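Local coordinates for immunity protein (Neisseria meningitidis, PDB 4Q7O) that probably protects its own bacterial cell in contact-dependent growth inhibition by binding and neutralising the cognate CDI toxin, at residues B[13-18]-B[107-112]; B[43-48]-B[130-135]; B[67-72]-B[76-81]. All coordinates share one frame; numbering follows the deposited sequence.

Interaction 1. Residues B[13-18]-B[107-112]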
loop_
_atom_site.group_PDB
_atom_site.type_symbol
_atom_site.label_atom_id
_atom_site.label_comp_id
_atom_site.label_asym_id
_atom_site.label_seq_id
_atom_site.Cartn_x
_atom_site.Cartn_y
_atom_site.Cartn_z
ATOM N N ASN B 13 -6.494 3.136 -5.115
ATOM C CA ASN B 13 -5.188 3.564 -4.643
ATOM C C ASN B 13 -5.151 5.048 -4.349
ATOM O O ASN B 13 -4.581 5.467 -3.352
ATOM C CB ASN B 13 -4.088 3.214 -5.658
ATOM C CG ASN B 13 -3.529 1.824 -5.458
ATOM O OD1 ASN B 13 -2.787 1.573 -4.499
ATOM N ND2 ASN B 13 -3.844 0.921 -6.376
ATOM N N LYS B 14 -5.738 5.851 -5.228
ATOM C CA LYS B 14 -5.750 7.294 -5.004
ATOM C C LYS B 14 -6.384 7.626 -3.651
ATOM O O LYS B 14 -5.802 8.342 -2.832
ATOM C CB LYS B 14 -6.485 7.997 -6.142
ATOM C CG LYS B 14 -6.667 9.487 -5.951
ATOM C CD LYS B 14 -7.230 10.124 -7.218
ATOM C CE LYS B 14 -7.483 11.608 -7.036
ATOM N NZ LYS B 14 -7.992 12.240 -8.291
ATOM N N LYS B 15 -7.565 7.077 -3.403
ATOM C CA LYS B 15 -8.283 7.408 -2.182
ATOM C C LYS B 15 -7.576 6.860 -0.954
ATOM O O LYS B 15 -7.363 7.577 0.017
ATOM C CB LYS B 15 -9.729 6.910 -2.233
ATOM C CG LYS B 15 -10.611 7.481 -1.138
ATOM C CD LYS B 15 -11.162 8.849 -1.544
ATOM C CE LYS B 15 -12.281 8.720 -2.572
ATOM N NZ LYS B 15 -12.788 10.044 -3.033
ATOM N N SER B 16 -7.173 5.599 -1.008
ATOM C CA SER B 16 -6.559 4.986 0.155
ATOM C C SER B 16 -5.203 5.620 0.502
ATOM O O SER B 16 -4.923 5.879 1.674
ATOM C CB SER B 16 -6.466 3.464 -0.007
ATOM O OG SER B 16 -5.687 3.115 -1.136
ATOM N N ILE B 17 -4.372 5.876 -0.504
ATOM C CA ILE B 17 -3.092 6.533 -0.270
ATOM C C ILE B 17 -3.294 7.934 0.300
ATOM O O ILE B 17 -2.627 8.327 1.259
ATOM C CB ILE B 17 -2.227 6.564 -1.554
ATOM C CG1 ILE B 17 -1.757 5.146 -1.887
ATOM C CG2 ILE B 17 -1.036 7.513 -1.404
ATOM C CD1 ILE B 17 -1.183 5.021 -3.278
ATOM N N ASN B 18 -4.232 8.688 -0.259
ATOM C CA ASN B 18 -4.482 10.028 0.256
ATOM C C ASN B 18 -5.037 10.034 1.680
ATOM O O ASN B 18 -4.906 11.025 2.394
ATOM C CB ASN B 18 -5.373 10.827 -0.699
ATOM C CG ASN B 18 -4.609 11.336 -1.903
ATOM O OD1 ASN B 18 -3.395 11.565 -1.831
ATOM N ND2 ASN B 18 -5.307 11.514 -3.015
ATOM N N ALA B 107 -14.853 1.342 5.150
ATOM C CA ALA B 107 -14.533 0.091 4.461
ATOM C C ALA B 107 -15.455 -0.147 3.267
ATOM O O ALA B 107 -14.990 -0.496 2.181
ATOM C CB ALA B 107 -14.593 -1.086 5.413
ATOM N N TYR B 108 -16.758 0.045 3.454
ATOM C CA TYR B 108 -17.680 -0.099 2.329
ATOM C C TYR B 108 -17.378 0.878 1.191
ATOM O O TYR B 108 -17.484 0.525 0.023
ATOM C CB TYR B 108 -19.134 0.034 2.782
ATOM C CG TYR B 108 -19.741 -1.282 3.191
ATOM C CD1 TYR B 108 -20.278 -2.150 2.241
ATOM C CD2 TYR B 108 -19.775 -1.668 4.518
ATOM C CE1 TYR B 108 -20.838 -3.362 2.611
ATOM C CE2 TYR B 108 -20.340 -2.881 4.898
ATOM C CZ TYR B 108 -20.866 -3.721 3.942
ATOM O OH TYR B 108 -21.414 -4.927 4.319
ATOM N N HIS B 109 -17.012 2.103 1.548
ATOM C CA HIS B 109 -16.566 3.115 0.592
ATOM C C HIS B 109 -15.394 2.566 -0.226
ATOM O O HIS B 109 -15.418 2.589 -1.459
ATOM C CB HIS B 109 -16.180 4.369 1.390
ATOM C CG HIS B 109 -15.635 5.505 0.581
ATOM N ND1 HIS B 109 -16.414 6.261 -0.268
ATOM C CD2 HIS B 109 -14.406 6.071 0.568
ATOM C CE1 HIS B 109 -15.676 7.221 -0.801
ATOM N NE2 HIS B 109 -14.454 7.131 -0.309
ATOM N N TYR B 110 -14.383 2.036 0.452
ATOM C CA TYR B 110 -13.246 1.450 -0.257
ATOM C C TYR B 110 -13.633 0.255 -1.118
ATOM O O TYR B 110 -13.162 0.126 -2.242
ATOM C CB TYR B 110 -12.160 1.024 0.723
ATOM C CG TYR B 110 -11.356 2.150 1.331
ATOM C CD1 TYR B 110 -10.924 3.225 0.562
ATOM C CD2 TYR B 110 -11.005 2.120 2.680
ATOM C CE1 TYR B 110 -10.168 4.240 1.114
ATOM C CE2 TYR B 110 -10.243 3.139 3.245
ATOM C CZ TYR B 110 -9.835 4.197 2.458
ATOM O OH TYR B 110 -9.080 5.203 3.003
ATOM N N PHE B 111 -14.467 -0.632 -0.588
ATOM C CA PHE B 111 -14.858 -1.823 -1.341
ATOM C C PHE B 111 -15.646 -1.466 -2.598
ATOM O O PHE B 111 -15.493 -2.097 -3.644
ATOM C CB PHE B 111 -15.640 -2.800 -0.457
ATOM C CG PHE B 111 -14.762 -3.738 0.322
ATOM C CD1 PHE B 111 -13.754 -3.252 1.150
ATOM C CD2 PHE B 111 -14.928 -5.109 0.213
ATOM C CE1 PHE B 111 -12.940 -4.121 1.864
ATOM C CE2 PHE B 111 -14.118 -5.982 0.925
ATOM C CZ PHE B 111 -13.126 -5.487 1.752
ATOM N N ASN B 112 -16.482 -0.442 -2.497
ATOM C CA ASN B 112 -17.273 -0.012 -3.636
ATOM C C ASN B 112 -16.369 0.574 -4.722
ATOM O O ASN B 112 -16.573 0.340 -5.917
ATOM C CB ASN B 112 -18.326 0.999 -3.189
ATOM C CG ASN B 112 -19.319 1.304 -4.277
ATOM O OD1 ASN B 112 -20.019 0.411 -4.768
ATOM N ND2 ASN B 112 -19.400 2.566 -4.654
#

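Interaction 2. Residues B[43-48]-B[130-135]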
loop_
_atom_site.group_PDB
_atom_site.type_symbol
_atom_site.label_atom_id
_atom_site.label_comp_id
_atom_site.label_asym_id
_atom_site.label_seq_id
_atom_site.Cartn_x
_atom_site.Cartn_y
_atom_site.Cartn_z
ATOM N N CYS B 43 -14.034 -12.342 -1.732
ATOM C CA CYS B 43 -13.495 -11.279 -0.891
ATOM C C CYS B 43 -14.414 -10.048 -0.889
ATOM O O CYS B 43 -14.702 -9.485 0.165
ATOM C CB CYS B 43 -12.085 -10.890 -1.359
ATOM S SG CYS B 43 -11.388 -9.457 -0.542
ATOM N N PHE B 44 -14.896 -9.646 -2.066
ATOM C CA PHE B 44 -15.833 -8.526 -2.161
ATOM C C PHE B 44 -17.158 -8.824 -1.454
ATOM O O PHE B 44 -17.764 -7.934 -0.862
ATOM C CB PHE B 44 -16.120 -8.153 -3.623
ATOM C CG PHE B 44 -15.013 -7.381 -4.294
ATOM C CD1 PHE B 44 -14.569 -6.177 -3.766
ATOM C CD2 PHE B 44 -14.475 -7.822 -5.498
ATOM C CE1 PHE B 44 -13.573 -5.454 -4.403
ATOM C CE2 PHE B 44 -13.484 -7.104 -6.143
ATOM C CZ PHE B 44 -13.027 -5.921 -5.589
ATOM N N LYS B 45 -17.604 -10.075 -1.522
ATOM C CA LYS B 45 -18.913 -10.453 -0.979
ATOM C C LYS B 45 -18.951 -10.603 0.535
ATOM O O LYS B 45 -19.950 -10.255 1.174
ATOM C CB LYS B 45 -19.375 -11.780 -1.583
ATOM C CG LYS B 45 -19.846 -11.681 -3.000
ATOM C CD LYS B 45 -20.487 -12.977 -3.424
ATOM C CE LYS B 45 -19.673 -13.658 -4.489
ATOM N NZ LYS B 45 -20.281 -14.958 -4.883
ATOM N N ASN B 46 -17.878 -11.145 1.101
ATOM C CA ASN B 46 -17.902 -11.588 2.493
ATOM C C ASN B 46 -18.120 -10.459 3.485
ATOM O O ASN B 46 -18.620 -10.684 4.579
ATOM C CB ASN B 46 -16.626 -12.350 2.854
ATOM C CG ASN B 46 -16.675 -13.809 2.455
ATOM O OD1 ASN B 46 -17.511 -14.228 1.654
ATOM N ND2 ASN B 46 -15.761 -14.594 3.012
ATOM N N ILE B 47 -17.751 -9.243 3.104
ATOM C CA ILE B 47 -17.942 -8.105 3.993
ATOM C C ILE B 47 -19.428 -7.915 4.345
ATOM O O ILE B 47 -19.757 -7.486 5.447
ATOM C CB ILE B 47 -17.310 -6.812 3.422
ATOM C CG1 ILE B 47 -17.129 -5.761 4.527
ATOM C CG2 ILE B 47 -18.111 -6.278 2.218
ATOM C CD1 ILE B 47 -16.205 -4.622 4.136
ATOM N N THR B 48 -20.320 -8.285 3.427
ATOM C CA THR B 48 -21.764 -8.139 3.644
ATOM C C THR B 48 -22.384 -9.329 4.363
ATOM O O THR B 48 -23.484 -9.227 4.909
ATOM C CB THR B 48 -22.524 -7.982 2.310
ATOM O OG1 THR B 48 -22.557 -9.242 1.625
ATOM C CG2 THR B 48 -21.867 -6.937 1.427
ATOM N N LYS B 130 -21.894 -5.824 -10.327
ATOM C CA LYS B 130 -23.045 -4.958 -10.093
ATOM C C LYS B 130 -23.978 -5.550 -9.041
ATOM O O LYS B 130 -24.536 -4.825 -8.213
ATOM C CB LYS B 130 -23.798 -4.686 -11.392
ATOM C CG LYS B 130 -23.089 -3.689 -12.283
ATOM C CD LYS B 130 -22.920 -2.369 -11.547
ATOM C CE LYS B 130 -21.902 -1.489 -12.224
ATOM N NZ LYS B 130 -21.760 -0.186 -11.509
ATOM N N GLU B 131 -24.136 -6.869 -9.059
ATOM C CA GLU B 131 -24.948 -7.529 -8.041
ATOM C C GLU B 131 -24.362 -7.323 -6.648
ATOM O O GLU B 131 -25.093 -7.109 -5.688
ATOM C CB GLU B 131 -25.081 -9.023 -8.336
ATOM C CG GLU B 131 -26.109 -9.339 -9.404
ATOM C CD GLU B 131 -25.939 -10.725 -9.990
ATOM O OE1 GLU B 131 -26.706 -11.068 -10.912
ATOM O OE2 GLU B 131 -25.037 -11.464 -9.533
ATOM N N ILE B 132 -23.042 -7.388 -6.545
ATOM C CA ILE B 132 -22.381 -7.194 -5.266
ATOM C C ILE B 132 -22.484 -5.736 -4.814
ATOM O O ILE B 132 -22.727 -5.466 -3.633
ATOM C CB ILE B 132 -20.918 -7.672 -5.315
ATOM C CG1 ILE B 132 -20.879 -9.175 -5.606
ATOM C CG2 ILE B 132 -20.196 -7.354 -3.998
ATOM C CD1 ILE B 132 -19.512 -9.692 -5.985
ATOM N N GLN B 133 -22.319 -4.801 -5.748
ATOM C CA GLN B 133 -22.556 -3.387 -5.447
ATOM C C GLN B 133 -23.984 -3.112 -4.979
ATOM O O GLN B 133 -24.208 -2.241 -4.143
ATOM C CB GLN B 133 -22.248 -2.514 -6.662
ATOM C CG GLN B 133 -20.780 -2.200 -6.824
ATOM C CD GLN B 133 -20.516 -1.270 -7.992
ATOM O OE1 GLN B 133 -21.206 -1.327 -9.009
ATOM N NE2 GLN B 133 -19.521 -0.398 -7.848
ATOM N N LYS B 134 -24.947 -3.841 -5.534
ATOM C CA LYS B 134 -26.339 -3.717 -5.113
ATOM C C LYS B 134 -26.464 -4.120 -3.654
ATOM O O LYS B 134 -27.153 -3.462 -2.871
ATOM C CB LYS B 134 -27.235 -4.608 -5.976
ATOM C CG LYS B 134 -28.704 -4.586 -5.581
ATOM C CD LYS B 134 -29.494 -5.674 -6.299
ATOM C CE LYS B 134 -28.934 -5.943 -7.684
ATOM N NZ LYS B 134 -29.412 -7.233 -8.251
ATOM N N THR B 135 -25.782 -5.203 -3.288
ATOM C CA THR B 135 -25.778 -5.661 -1.903
ATOM C C THR B 135 -25.160 -4.614 -0.971
ATOM O O THR B 135 -25.645 -4.413 0.142
ATOM C CB THR B 135 -25.066 -7.019 -1.741
ATOM O OG1 THR B 135 -25.658 -7.983 -2.623
ATOM C CG2 THR B 135 -25.193 -7.525 -0.314
#

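Interaction 3. Residues B[67-72]-B[76-81]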
loop_
_atom_site.group_PDB
_atom_site.type_symbol
_atom_site.label_atom_id
_atom_site.label_comp_id
_atom_site.label_asym_id
_atom_site.label_seq_id
_atom_site.Cartn_x
_atom_site.Cartn_y
_atom_site.Cartn_z
ATOM N N ARG B 67 -16.668 -8.423 22.433
ATOM C CA ARG B 67 -15.573 -9.299 22.830
ATOM C C ARG B 67 -14.281 -8.501 22.997
ATOM O O ARG B 67 -14.242 -7.309 22.684
ATOM C CB ARG B 67 -15.431 -10.456 21.836
ATOM C CG ARG B 67 -16.475 -11.538 22.099
ATOM C CD ARG B 67 -16.650 -12.531 20.966
ATOM N NE ARG B 67 -17.547 -13.622 21.353
ATOM C CZ ARG B 67 -18.873 -13.607 21.214
ATOM N NH1 ARG B 67 -19.590 -14.654 21.600
ATOM N NH2 ARG B 67 -19.485 -12.556 20.678
ATOM N N TRP B 68 -13.244 -9.154 23.520
ATOM C CA TRP B 68 -11.999 -8.490 23.886
ATOM C C TRP B 68 -11.406 -7.721 22.719
ATOM O O TRP B 68 -11.295 -8.250 21.615
ATOM C CB TRP B 68 -10.989 -9.534 24.337
ATOM C CG TRP B 68 -9.774 -8.987 25.008
ATOM C CD1 TRP B 68 -9.732 -8.166 26.106
ATOM C CD2 TRP B 68 -8.416 -9.276 24.671
ATOM N NE1 TRP B 68 -8.428 -7.910 26.449
ATOM C CE2 TRP B 68 -7.600 -8.583 25.584
ATOM C CE3 TRP B 68 -7.808 -10.046 23.668
ATOM C CZ2 TRP B 68 -6.203 -8.635 25.530
ATOM C CZ3 TRP B 68 -6.429 -10.103 23.615
ATOM C CH2 TRP B 68 -5.639 -9.399 24.538
ATOM N N ILE B 69 -11.004 -6.478 22.965
ATOM C CA ILE B 69 -10.304 -5.702 21.941
ATOM C C ILE B 69 -8.884 -5.315 22.361
ATOM O O ILE B 69 -8.225 -4.534 21.685
ATOM C CB ILE B 69 -11.101 -4.461 21.502
ATOM C CG1 ILE B 69 -11.346 -3.519 22.680
ATOM C CG2 ILE B 69 -12.426 -4.879 20.873
ATOM C CD1 ILE B 69 -11.934 -2.176 22.279
ATOM N N GLY B 70 -8.409 -5.894 23.460
ATOM C CA GLY B 70 -7.102 -5.547 23.990
ATOM C C GLY B 70 -5.946 -5.761 23.031
ATOM O O GLY B 70 -4.956 -5.027 23.071
ATOM N N ASP B 71 -6.057 -6.759 22.161
ATOM C CA ASP B 71 -4.986 -7.010 21.198
ATOM C C ASP B 71 -5.041 -6.107 19.953
ATOM O O ASP B 71 -4.225 -6.250 19.038
ATOM C CB ASP B 71 -4.902 -8.494 20.826
ATOM C CG ASP B 71 -6.201 -9.038 20.281
ATOM O OD1 ASP B 71 -7.216 -8.305 20.301
ATOM O OD2 ASP B 71 -6.210 -10.214 19.848
ATOM N N TYR B 72 -5.980 -5.163 19.936
ATOM C CA TYR B 72 -6.028 -4.137 18.891
ATOM C C TYR B 72 -5.423 -2.807 19.346
ATOM O O TYR B 72 -5.345 -1.870 18.559
ATOM C CB TYR B 72 -7.468 -3.857 18.436
ATOM C CG TYR B 72 -8.203 -5.013 17.791
ATOM C CD1 TYR B 72 -7.736 -5.597 16.622
ATOM C CD2 TYR B 72 -9.400 -5.474 18.319
ATOM C CE1 TYR B 72 -8.427 -6.638 16.013
ATOM C CE2 TYR B 72 -10.091 -6.519 17.730
ATOM C CZ TYR B 72 -9.604 -7.095 16.574
ATOM O OH TYR B 72 -10.301 -8.127 15.981
ATOM N N ASN B 76 -3.065 0.930 14.292
ATOM C CA ASN B 76 -3.545 2.190 13.733
ATOM C C ASN B 76 -5.051 2.123 13.538
ATOM O O ASN B 76 -5.533 1.242 12.842
ATOM C CB ASN B 76 -2.935 2.443 12.349
ATOM C CG ASN B 76 -1.432 2.591 12.364
ATOM O OD1 ASN B 76 -0.826 2.902 13.387
ATOM N ND2 ASN B 76 -0.821 2.390 11.199
ATOM N N GLY B 77 -5.794 3.046 14.136
ATOM C CA GLY B 77 -7.235 3.037 13.984
ATOM C C GLY B 77 -7.975 2.432 15.164
ATOM O O GLY B 77 -9.202 2.390 15.164
ATOM N N PHE B 78 -7.238 1.976 16.174
ATOM C CA PHE B 78 -7.867 1.443 17.383
ATOM C C PHE B 78 -8.967 2.360 17.921
ATOM O O PHE B 78 -10.024 1.900 18.362
ATOM C CB PHE B 78 -6.823 1.202 18.473
ATOM C CG PHE B 78 -7.413 0.779 19.784
ATOM C CD1 PHE B 78 -7.898 -0.510 19.945
ATOM C CD2 PHE B 78 -7.482 1.662 20.854
ATOM C CE1 PHE B 78 -8.436 -0.911 21.150
ATOM C CE2 PHE B 78 -8.024 1.262 22.055
ATOM C CZ PHE B 78 -8.502 -0.023 22.201
ATOM N N GLU B 79 -8.726 3.661 17.862
ATOM C CA GLU B 79 -9.669 4.625 18.422
ATOM C C GLU B 79 -11.057 4.627 17.763
ATOM O O GLU B 79 -12.020 5.140 18.350
ATOM C CB GLU B 79 -9.052 6.028 18.446
ATOM C CG GLU B 79 -7.870 6.145 19.409
ATOM C CD GLU B 79 -7.348 7.564 19.548
ATOM O OE1 GLU B 79 -6.424 7.777 20.362
ATOM O OE2 GLU B 79 -7.854 8.463 18.840
ATOM N N TYR B 80 -11.174 4.051 16.565
ATOM C CA TYR B 80 -12.480 3.968 15.917
ATOM C C TYR B 80 -13.435 3.028 16.636
ATOM O O TYR B 80 -14.647 3.221 16.569
ATOM C CB TYR B 80 -12.364 3.528 14.451
ATOM C CG TYR B 80 -11.716 4.539 13.530
ATOM C CD1 TYR B 80 -12.272 5.801 13.345
ATOM C CD2 TYR B 80 -10.566 4.221 12.824
ATOM C CE1 TYR B 80 -11.688 6.732 12.504
ATOM C CE2 TYR B 80 -9.978 5.142 11.962
ATOM C CZ TYR B 80 -10.543 6.396 11.813
ATOM O OH TYR B 80 -9.970 7.313 10.970
ATOM N N ILE B 81 -12.901 2.005 17.304
ATOM C CA ILE B 81 -13.760 0.944 17.837
ATOM C C ILE B 81 -14.803 1.495 18.808
ATOM O O ILE B 81 -15.980 1.136 18.738
ATOM C CB ILE B 81 -12.950 -0.196 18.505
ATOM C CG1 ILE B 81 -11.975 -0.824 17.505
ATOM C CG2 ILE B 81 -13.891 -1.255 19.051
ATOM C CD1 ILE B 81 -10.988 -1.791 18.137
#

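Interaction 1. Residues B[13-18]-B[107-112]
K15 and S16 of helix 10-18 pack against H109 and Y110 of helix 104-121 in a sparse helix-helix contact, partly buried, that joins the N-terminal helix to the long helix following the last strand of the sheet. The two segments run roughly antiparallel, at 149°, and their axes come no closer than 10.5 Å. At that spacing long side chains have to bridge the gap, and no hydrogen bond links the segments directly. Y110 spans much of the gap with its ring: carbon CE1 lies 3.8 Å from S16 CA and 4.0 Å from K15 CG, meeting both obliquely. Its hydroxyl passes the backbone of S16 and is hydrogen-bonded to H21 and N19, just beyond the segment, so the ring is held at its far end as well as by packing.

On the exposed flank the aliphatic part of K15 runs across H109 at about a right angle. Bends at chi2 (84°) and chi3 (75°) steer the lysine chain so that CE sits at the edge of the imidazole, near its plane and 3.5 Å from H109 NE2. The ammonium atom K15 NZ stays 4.3 Å from that nitrogen, and the pair therefore meets through carbon and not as a polar bond. S16 turns its hydroxyl elsewhere: OG is bound to L12 O and to S25 OG of helix 22-34. The second subunit packs against N13, K14, I17 and N18. Within the chain, helix 22-34 also touches Y110 through I24, while F111, one residue on, packs on F89 of strand 86-91.

Interaction 2. Residues B[43-48]-B[130-135]
I132 directs CG2 at F44 because this methyl stands anti to the backbone N, while CG1, with chi1 at -62°, carries CD1 toward K45. One branched side chain thus serves two successive residues of helix 37-46. I132 CD1 lies 3.6 Å from K45 CG, the lysine chain crossing the isoleucine at about a right angle, and I132 CG2 lies 4.2 Å from F44 CB and 4.0 Å from F44 O. The phenylalanine offers I132 its CB; the end of its side chain leads away, and the residue also touches I115 of helix 104-121, which I132 touches too. K45 likewise contributes aliphatic carbon; its NZ turns back along its own helix into a salt bridge with E42.

The contact is plain helix packing, setting the C-terminal part of helix 37-46 and the residues just after it against helix 126-139, the last helix of the fold. Beyond the helical residues, T48 meets T135. Here T135 CG2 points into the threonine opposite and lies 3.7 Å from T48 OG1, with T48 CB and CG2 both at 3.8 Å, so a single methyl rests against the whole branched end of T48. The hydroxyl of T48 is meanwhile engaged at home: chi1 of 73° places OG1 2.8 Å from K45 O, in the carbonyl plane with a C=O...donor angle of 158°. K45 O also accepts T48 N at 3.0 Å; the OG1 bond holds the side-chain rotation, while the oxygen takes two donors from the same residue. Y136 of helix 126-139 adds a hydrogen bond from its hydroxyl to F44 O and also packs on T48.

Interaction 3. Residues B[67-72]-B[76-81]
F78 lays the CD1-CE1 side of its ring against I69 and Y72 in the long excursion that joins strands 58-62 and 86-91 of the antiparallel sheet, where the chain doubles back on itself within a few residues. The hollow that receives the ring is built by residues 69-72, whose 3-10 turn 70-72 draws the chain tight, with Y72 N bonded to I69 O. F78 enters with CG anti to the backbone N (chi1 175°), which swings the ring out across this turn. F78 CD1 settles 3.7 Å from Y72 CB, and F78 CE1 reaches I69 CD1 at 3.9 Å, crossing the isoleucine at about a right angle.

I81 forms the second bump. I81 CG2 meets I69 CD1 tip to tip at 3.9 Å, while I81 CD1 lies 4.0 Å from Y72 CD2, oblique to the tyrosine ring. I69 CD1 therefore fits into the notch between F78 and I81. I63 touches I69, Y72 and I81, and I101 of strand 98-103 touches Y72 and I81, seating the loop on the sheet. No hydrogen bond crosses between the segments; at the tightest point the carbonyl oxygen Y72 O lies obliquely by the F78 ring, 3.2 Å from F78 CD1.

Overall arrangement
From the N terminus, helix 10-18 is the first element to be joined, and interaction 1 closes a long loop when helix 104-121 returns to it. Helix 37-46 lies inside that loop, but its partner in interaction 2, helix 126-139, lies beyond it, so the two closures cross. They also touch in space, where Y108 OH probably hydrogen-bonds I47 O, and together they tie the first, third and last two helices into one bundle. Interaction 3 is a local closure between strands 58-62 and 86-91, nested inside both larger loops. It lies across the chain's centre from interaction 2, their centres about 25 Å apart.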